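Local atomic coordinates of methyl transferase from Methanosarcina acetivorans (Methanosarcina acetivorans, PDB entry 6MRO), a protein that probably transfers methyl groups from S-adenosylmethionine, and binds S-adenosylhomocysteine together with calcium ions. Residues V103-L108 against Y134-F139; I169-V174 against Y188-T193. The protein carries 1 engineered substitution. All blocks are in the same frame, centred on the assembly; numbering follows the deposited sequence.

Contact 1: residues V103-L108 against Y134-F139; sequences VIDSGL and YFMLCF. With SAH (S-adenosyl-L-homocysteine), chain B.
Asp105 OD2 is gripped by three donors: water 1 at 2.7 Å, the backbone N of Phe109, and, weakly, Leu108 N. The same water gives its second hydrogen to Leu137 O, 2.7 Å from the water oxygen, so one molecule ties the carboxylate to the facing strand. The other carboxylate oxygen, Asp105 OD1, accepts from Tyr134 OH at 2.7 Å; the hydroxyl comes from above the carboxylate plane, which stands 65° from the ring. With CG anti to its backbone N (chi1 173°), Asp105 lies beside Met136, whose CG is 3.6 Å from Asp105 CG. The carboxylate is thus buried but well supplied with donors, which would probably favour its ionised form. Tyr134, also with CG anti to its backbone N, sends its ring obliquely across its neighbours so that CD2 packs on Val103 CG1 while OH meets the aspartate. The strands run parallel, 2° apart, and the bonds Phe135 N to Val103 O, Asp105 N to Phe135 O and Leu137 N to Asp105 O all run nearly along the C=O axis. Strands 100-106 and 132-139 are the fourth and fifth strands of the class I, Rossmann-like methyltransferase sheet, joined by a beta-alpha-beta crossover through helix 114-127, whose Phe120 covers the Asp105-Tyr134 face. On the other face Ile104, Phe135 and Ser106 pack against Phe22 of helix 20-27. Past the end of strand 100-106, Gly107 has a positive phi that would jam a CB against the preceding carbonyl; its N still reaches Leu137 O at 3.2 Å. At this strand end Ser106 holds S-adenosyl-L-homocysteine twice: Ser106 O accepts from the ligand amine N at 2.9 Å, and Ser106 OG donates to the ligand carboxylate O at 3.0 Å. Leu108 CD1 lies 3.5 Å from C8 of the adenine.

Contact 2: residues I169-V174 against Y188-T193; sequences IYIKDV and YLLSAT
Backbone hydrogen bonds define an antiparallel hairpin pair, 161° between strand directions. Lys172 and Leu189 bond in both directions, with Leu189 N to Lys172 O at 2.8 Å, and Ser191 N donates to Tyr170 O at 3.0 Å. Beside it the register slips: Ser191 O takes Ile169 N at 2.7 Å and, weakly, Tyr170 N at 3.4 Å, a classic beta bulge.

Two CH-pi contacts follow. Tyr170 CG sits in the crowded position between backbone N and carbonyl carbon (chi1 61°), which brings its ring over Ser191 CB, 3.5 Å from the ring centroid and 15° off the normal; Lys172 CD covers the opposite face. On the other side of the sheet Ile171 CG2 lies over the Tyr188 ring, while Lys172 O meets that ring at its edge.

Apolar contacts add Leu189 CD2 alongside Tyr170 and Val174 CG1 on Leu189 CB (3.9 Å).

Two polar ends are held from outside: Tyr170 OH by a hydrogen bond to Glu30, Asp173 OD2 by a salt bridge to Lys142. An alanine in place of Tyr170 would remove the ring and the hydroxyl with its bond to Glu30, and would probably leave Ser191 CB and Leu189 CD2 less covered.

The hairpin forms the antiparallel edge of the sheet, as in class I methyltransferases, with strand 167-177 outermost in this chain; helix 155-162 covers Ile171, Tyr188 and Leu190, Leu25 of helix 20-27 packs on Tyr170 and Leu189, and strand 132-139 flanks strand 184-193.

Strand 132-139 is common ground: it pairs in parallel with strand 100-106 in contact 1, and its other edge meets strand 184-193 of contact 2 running antiparallel. The centres of the two contacts lie about 9 Å apart. Probable hydrogen bonds join them, Tyr188 N with Cys138 O at 2.7 Å and Leu190 N with Met136 O at 2.9 Å, and Leu137 CD1 packs on Val174 CG2 at 3.5 Å. Contact 1 touches S-adenosyl-L-homocysteine directly, whereas the Leu189 side chain of contact 2 is about 11 Å from it. Contact 2 lies toward the calcium side: the Tyr188 side chain is about 9 Å from a bound ion.

Contact 1: residues V103-L108 against Y134-F139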
loop_
_atom_site.group_PDB
_atom_site.type_symbol
_atom_site.label_atom_id
_atom_site.label_comp_id
_atom_site.label_asym_id
_atom_site.label_seq_id
_atom_site.Cartn_x
_atom_site.Cartn_y
_atom_site.Cartn_z
ATOM N N VAL A 103 7.920 0.390 3.232
ATOM C CA VAL A 103 6.522 0.815 3.182
ATOM C C VAL A 103 5.873 0.121 1.993
ATOM O O VAL A 103 6.397 0.199 0.872
ATOM C CB VAL A 103 6.364 2.341 3.049
ATOM C CG1 VAL A 103 4.874 2.704 2.853
ATOM C CG2 VAL A 103 6.938 3.058 4.289
ATOM N N ILE A 104 4.728 -0.544 2.228
ATOM C CA ILE A 104 3.934 -1.116 1.141
ATOM C C ILE A 104 2.628 -0.350 1.000
ATOM O O ILE A 104 2.018 0.094 1.972
ATOM C CB ILE A 104 3.668 -2.638 1.280
ATOM C CG1 ILE A 104 2.784 -2.970 2.486
ATOM C CG2 ILE A 104 4.989 -3.416 1.302
ATOM C CD1 ILE A 104 2.278 -4.427 2.481
ATOM N N ASP A 105 2.182 -0.220 -0.247
ATOM C CA ASP A 105 1.035 0.617 -0.591
ATOM C C ASP A 105 0.250 -0.205 -1.608
ATOM O O ASP A 105 0.659 -0.320 -2.760
ATOM C CB ASP A 105 1.544 1.948 -1.141
ATOM C CG ASP A 105 0.458 2.849 -1.688
ATOM O OD1 ASP A 105 0.739 4.066 -1.697
ATOM O OD2 ASP A 105 -0.640 2.390 -2.084
ATOM N N SER A 106 -0.854 -0.825 -1.165
ATOM C CA SER A 106 -1.649 -1.716 -2.013
ATOM C C SER A 106 -2.972 -0.996 -2.253
ATOM O O SER A 106 -3.942 -1.199 -1.523
ATOM C CB SER A 106 -1.852 -3.104 -1.333
ATOM O OG SER A 106 -2.703 -3.974 -2.087
ATOM N N GLY A 107 -2.998 -0.127 -3.266
ATOM C CA GLY A 107 -4.204 0.612 -3.587
ATOM C C GLY A 107 -4.455 1.913 -2.839
ATOM O O GLY A 107 -5.524 2.522 -3.045
ATOM N N LEU A 108 -3.533 2.374 -1.985
ATOM C CA LEU A 108 -3.768 3.660 -1.321
ATOM C C LEU A 108 -3.427 4.830 -2.241
ATOM O O LEU A 108 -4.241 5.745 -2.423
ATOM C CB LEU A 108 -2.967 3.755 -0.019
ATOM C CG LEU A 108 -3.052 5.124 0.691
ATOM C CD1 LEU A 108 -4.527 5.519 0.996
ATOM C CD2 LEU A 108 -2.201 5.182 1.986
ATOM N N TYR A 134 10.066 1.530 -0.850
ATOM C CA TYR A 134 8.649 1.802 -1.048
ATOM C C TYR A 134 8.175 0.948 -2.214
ATOM O O TYR A 134 8.733 1.038 -3.320
ATOM C CB TYR A 134 8.417 3.286 -1.335
ATOM C CG TYR A 134 6.987 3.698 -1.668
ATOM C CD1 TYR A 134 6.697 4.351 -2.858
ATOM C CD2 TYR A 134 5.943 3.464 -0.770
ATOM C CE1 TYR A 134 5.416 4.744 -3.156
ATOM C CE2 TYR A 134 4.636 3.861 -1.058
ATOM C CZ TYR A 134 4.392 4.501 -2.260
ATOM O OH TYR A 134 3.129 4.913 -2.562
ATOM N N PHE A 135 7.169 0.111 -1.960
ATOM C CA PHE A 135 6.532 -0.724 -2.973
ATOM C C PHE A 135 5.073 -0.313 -3.083
ATOM O O PHE A 135 4.340 -0.337 -2.084
ATOM C CB PHE A 135 6.628 -2.205 -2.604
ATOM C CG PHE A 135 8.037 -2.704 -2.522
ATOM C CD1 PHE A 135 8.766 -2.921 -3.682
ATOM C CD2 PHE A 135 8.625 -2.966 -1.297
ATOM C CE1 PHE A 135 10.075 -3.377 -3.626
ATOM C CE2 PHE A 135 9.928 -3.446 -1.226
ATOM C CZ PHE A 135 10.658 -3.648 -2.385
ATOM N N MET A 136 4.654 0.061 -4.289
ATOM C CA MET A 136 3.315 0.581 -4.500
ATOM C C MET A 136 2.665 -0.139 -5.666
ATOM O O MET A 136 3.275 -0.293 -6.727
ATOM C CB MET A 136 3.355 2.089 -4.747
ATOM C CG MET A 136 1.992 2.745 -4.903
ATOM S SD MET A 136 1.338 2.687 -6.596
ATOM C CE MET A 136 2.396 3.930 -7.350
ATOM N N LEU A 137 1.425 -0.567 -5.463
ATOM C CA LEU A 137 0.655 -1.274 -6.473
ATOM C C LEU A 137 -0.558 -0.444 -6.855
ATOM O O LEU A 137 -1.317 -0.008 -5.979
ATOM C CB LEU A 137 0.249 -2.649 -5.934
ATOM C CG LEU A 137 -0.681 -3.551 -6.742
ATOM C CD1 LEU A 137 0.066 -4.108 -7.929
ATOM C CD2 LEU A 137 -1.182 -4.693 -5.818
ATOM N N CYS A 138 -0.753 -0.244 -8.158
ATOM C CA CYS A 138 -1.880 0.543 -8.635
ATOM C C CYS A 138 -2.321 0.032 -10.003
ATOM O O CYS A 138 -1.593 -0.690 -10.691
ATOM C CB CYS A 138 -1.514 2.038 -8.686
ATOM S SG CYS A 138 -0.153 2.409 -9.836
ATOM N N PHE A 139 -3.538 0.400 -10.386
ATOM C CA PHE A 139 -4.018 0.062 -11.719
ATOM C C PHE A 139 -3.245 0.863 -12.759
ATOM O O PHE A 139 -2.928 2.033 -12.546
ATOM C CB PHE A 139 -5.513 0.346 -11.834
ATOM C CG PHE A 139 -6.354 -0.486 -10.923
ATOM C CD1 PHE A 139 -6.282 -1.868 -10.964
ATOM C CD2 PHE A 139 -7.199 0.111 -10.003
ATOM C CE1 PHE A 139 -7.050 -2.650 -10.107
ATOM C CE2 PHE A 139 -7.970 -0.661 -9.153
ATOM C CZ PHE A 139 -7.888 -2.044 -9.207
HETATM N N SAH B . -4.438 -2.124 1.191
HETATM C CA SAH B . -5.761 -2.747 1.381
HETATM C CB SAH B . -6.868 -1.714 1.208
HETATM C CG SAH B . -6.769 -0.921 -0.095
HETATM S SD SAH B . -8.183 0.166 -0.390
HETATM C C SAH B . -5.988 -3.903 0.421
HETATM O O SAH B . -5.179 -4.138 -0.490
HETATM O OXT SAH B . -6.999 -4.611 0.542
HETATM C "C5'" SAH B . -7.415 1.706 0.201
HETATM C "C4'" SAH B . -7.404 1.822 1.726
HETATM O "O4'" SAH B . -6.798 3.056 2.090
HETATM C "C3'" SAH B . -8.777 1.779 2.394
HETATM O "O3'" SAH B . -8.748 0.752 3.374
HETATM C "C2'" SAH B . -8.936 3.172 2.987
HETATM O "O2'" SAH B . -9.677 3.225 4.197
HETATM C "C1'" SAH B . -7.492 3.599 3.194
HETATM N N9 SAH B . -7.250 5.046 3.202
HETATM C C8 SAH B . -7.708 5.994 2.314
HETATM N N7 SAH B . -7.198 7.186 2.668
HETATM C C5 SAH B . -6.406 7.007 3.754
HETATM C C6 SAH B . -5.648 7.878 4.531
HETATM N N6 SAH B . -5.607 9.175 4.252
HETATM N N1 SAH B . -4.942 7.383 5.595
HETATM C C2 SAH B . -4.974 6.033 5.895
HETATM N N3 SAH B . -5.734 5.169 5.139
HETATM C C4 SAH B . -6.422 5.660 4.080
HETATM O O HOH W 1 -1.718 2.280 -4.610
#

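Contact 2: residues I169-V174 against Y188-T193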
loop_
_atom_site.group_PDB
_atom_site.type_symbol
_atom_site.label_atom_id
_atom_site.label_comp_id
_atom_site.label_asym_id
_atom_site.label_seq_id
_atom_site.Cartn_x
_atom_site.Cartn_y
_atom_site.Cartn_z
ATOM N N ILE A 169 13.366 2.401 -8.926
ATOM C CA ILE A 169 14.115 1.232 -9.368
ATOM C C ILE A 169 13.473 0.618 -10.601
ATOM O O ILE A 169 14.137 0.405 -11.623
ATOM C CB ILE A 169 14.243 0.209 -8.218
ATOM C CG1 ILE A 169 14.797 0.883 -6.952
ATOM C CG2 ILE A 169 15.122 -0.961 -8.642
ATOM C CD1 ILE A 169 16.178 1.466 -7.100
ATOM N N TYR A 170 12.164 0.385 -10.536
ATOM C CA TYR A 170 11.410 -0.077 -11.686
ATOM C C TYR A 170 9.941 0.276 -11.508
ATOM O O TYR A 170 9.471 0.532 -10.394
ATOM C CB TYR A 170 11.575 -1.585 -11.907
ATOM C CG TYR A 170 11.115 -2.503 -10.779
ATOM C CD1 TYR A 170 9.753 -2.688 -10.490
ATOM C CD2 TYR A 170 12.043 -3.239 -10.056
ATOM C CE1 TYR A 170 9.349 -3.548 -9.487
ATOM C CE2 TYR A 170 11.648 -4.100 -9.043
ATOM C CZ TYR A 170 10.304 -4.248 -8.761
ATOM O OH TYR A 170 9.915 -5.109 -7.765
ATOM N N ILE A 171 9.230 0.305 -12.631
ATOM C CA ILE A 171 7.770 0.240 -12.669
ATOM C C ILE A 171 7.427 -0.938 -13.576
ATOM O O ILE A 171 7.657 -0.876 -14.793
ATOM C CB ILE A 171 7.143 1.543 -13.185
ATOM C CG1 ILE A 171 7.652 2.747 -12.380
ATOM C CG2 ILE A 171 5.622 1.455 -13.133
ATOM C CD1 ILE A 171 7.329 4.094 -13.002
ATOM N N LYS A 172 6.893 -2.005 -12.990
ATOM C CA LYS A 172 6.678 -3.278 -13.663
ATOM C C LYS A 172 5.195 -3.516 -13.916
ATOM O O LYS A 172 4.353 -3.211 -13.065
ATOM C CB LYS A 172 7.227 -4.440 -12.823
ATOM C CG LYS A 172 8.661 -4.799 -13.124
ATOM C CD LYS A 172 9.168 -5.923 -12.221
ATOM C CE LYS A 172 10.642 -6.176 -12.501
ATOM N NZ LYS A 172 11.327 -6.939 -11.428
ATOM N N ASP A 173 4.883 -4.081 -15.076
ATOM C CA ASP A 173 3.537 -4.587 -15.318
ATOM C C ASP A 173 3.282 -5.786 -14.418
ATOM O O ASP A 173 4.074 -6.731 -14.385
ATOM C CB ASP A 173 3.361 -4.993 -16.781
ATOM C CG ASP A 173 3.333 -3.801 -17.718
ATOM O OD1 ASP A 173 4.303 -3.624 -18.486
ATOM O OD2 ASP A 173 2.336 -3.046 -17.691
ATOM N N VAL A 174 2.184 -5.738 -13.670
ATOM C CA VAL A 174 1.774 -6.866 -12.848
ATOM C C VAL A 174 0.259 -7.022 -12.943
ATOM O O VAL A 174 -0.398 -6.402 -13.787
ATOM C CB VAL A 174 2.222 -6.694 -11.383
ATOM C CG1 VAL A 174 3.752 -6.684 -11.267
ATOM C CG2 VAL A 174 1.616 -5.423 -10.784
ATOM N N TYR A 188 0.440 -1.723 -12.204
ATOM C CA TYR A 188 1.847 -1.359 -12.095
ATOM C C TYR A 188 2.350 -1.630 -10.686
ATOM O O TYR A 188 1.644 -1.373 -9.704
ATOM C CB TYR A 188 2.077 0.120 -12.410
ATOM C CG TYR A 188 2.141 0.437 -13.877
ATOM C CD1 TYR A 188 2.776 -0.420 -14.763
ATOM C CD2 TYR A 188 1.565 1.605 -14.382
ATOM C CE1 TYR A 188 2.843 -0.128 -16.111
ATOM C CE2 TYR A 188 1.626 1.906 -15.726
ATOM C CZ TYR A 188 2.265 1.030 -16.589
ATOM O OH TYR A 188 2.319 1.321 -17.936
ATOM N N LEU A 189 3.585 -2.120 -10.583
ATOM C CA LEU A 189 4.278 -2.226 -9.304
ATOM C C LEU A 189 5.510 -1.332 -9.356
ATOM O O LEU A 189 6.411 -1.549 -10.178
ATOM C CB LEU A 189 4.676 -3.664 -8.991
ATOM C CG LEU A 189 5.414 -3.812 -7.653
ATOM C CD1 LEU A 189 4.441 -3.670 -6.489
ATOM C CD2 LEU A 189 6.163 -5.137 -7.597
ATOM N N LEU A 190 5.525 -0.319 -8.503
ATOM C CA LEU A 190 6.668 0.559 -8.353
ATOM C C LEU A 190 7.562 0.044 -7.235
ATOM O O LEU A 190 7.087 -0.239 -6.124
ATOM C CB LEU A 190 6.202 1.984 -8.051
ATOM C CG LEU A 190 7.232 2.913 -7.403
ATOM C CD1 LEU A 190 8.301 3.308 -8.426
ATOM C CD2 LEU A 190 6.505 4.143 -6.862
ATOM N N SER A 191 8.853 -0.061 -7.525
ATOM C CA SER A 191 9.882 -0.247 -6.513
ATOM C C SER A 191 10.695 1.036 -6.458
ATOM O O SER A 191 11.263 1.459 -7.474
ATOM C CB SER A 191 10.773 -1.444 -6.835
ATOM O OG SER A 191 11.886 -1.505 -5.949
ATOM N N ALA A 192 10.725 1.667 -5.289
ATOM C CA ALA A 192 11.446 2.917 -5.128
ATOM C C ALA A 192 12.240 2.868 -3.831
ATOM O O ALA A 192 11.954 2.063 -2.942
ATOM C CB ALA A 192 10.481 4.107 -5.150
ATOM N N THR A 193 13.263 3.721 -3.736
ATOM C CA THR A 193 14.093 3.798 -2.533
ATOM C C THR A 193 14.253 5.244 -2.088
ATOM O O THR A 193 14.270 6.167 -2.902
ATOM C CB THR A 193 15.487 3.169 -2.739
ATOM O OG1 THR A 193 16.313 4.052 -3.510
ATOM C CG2 THR A 193 15.379 1.817 -3.436
#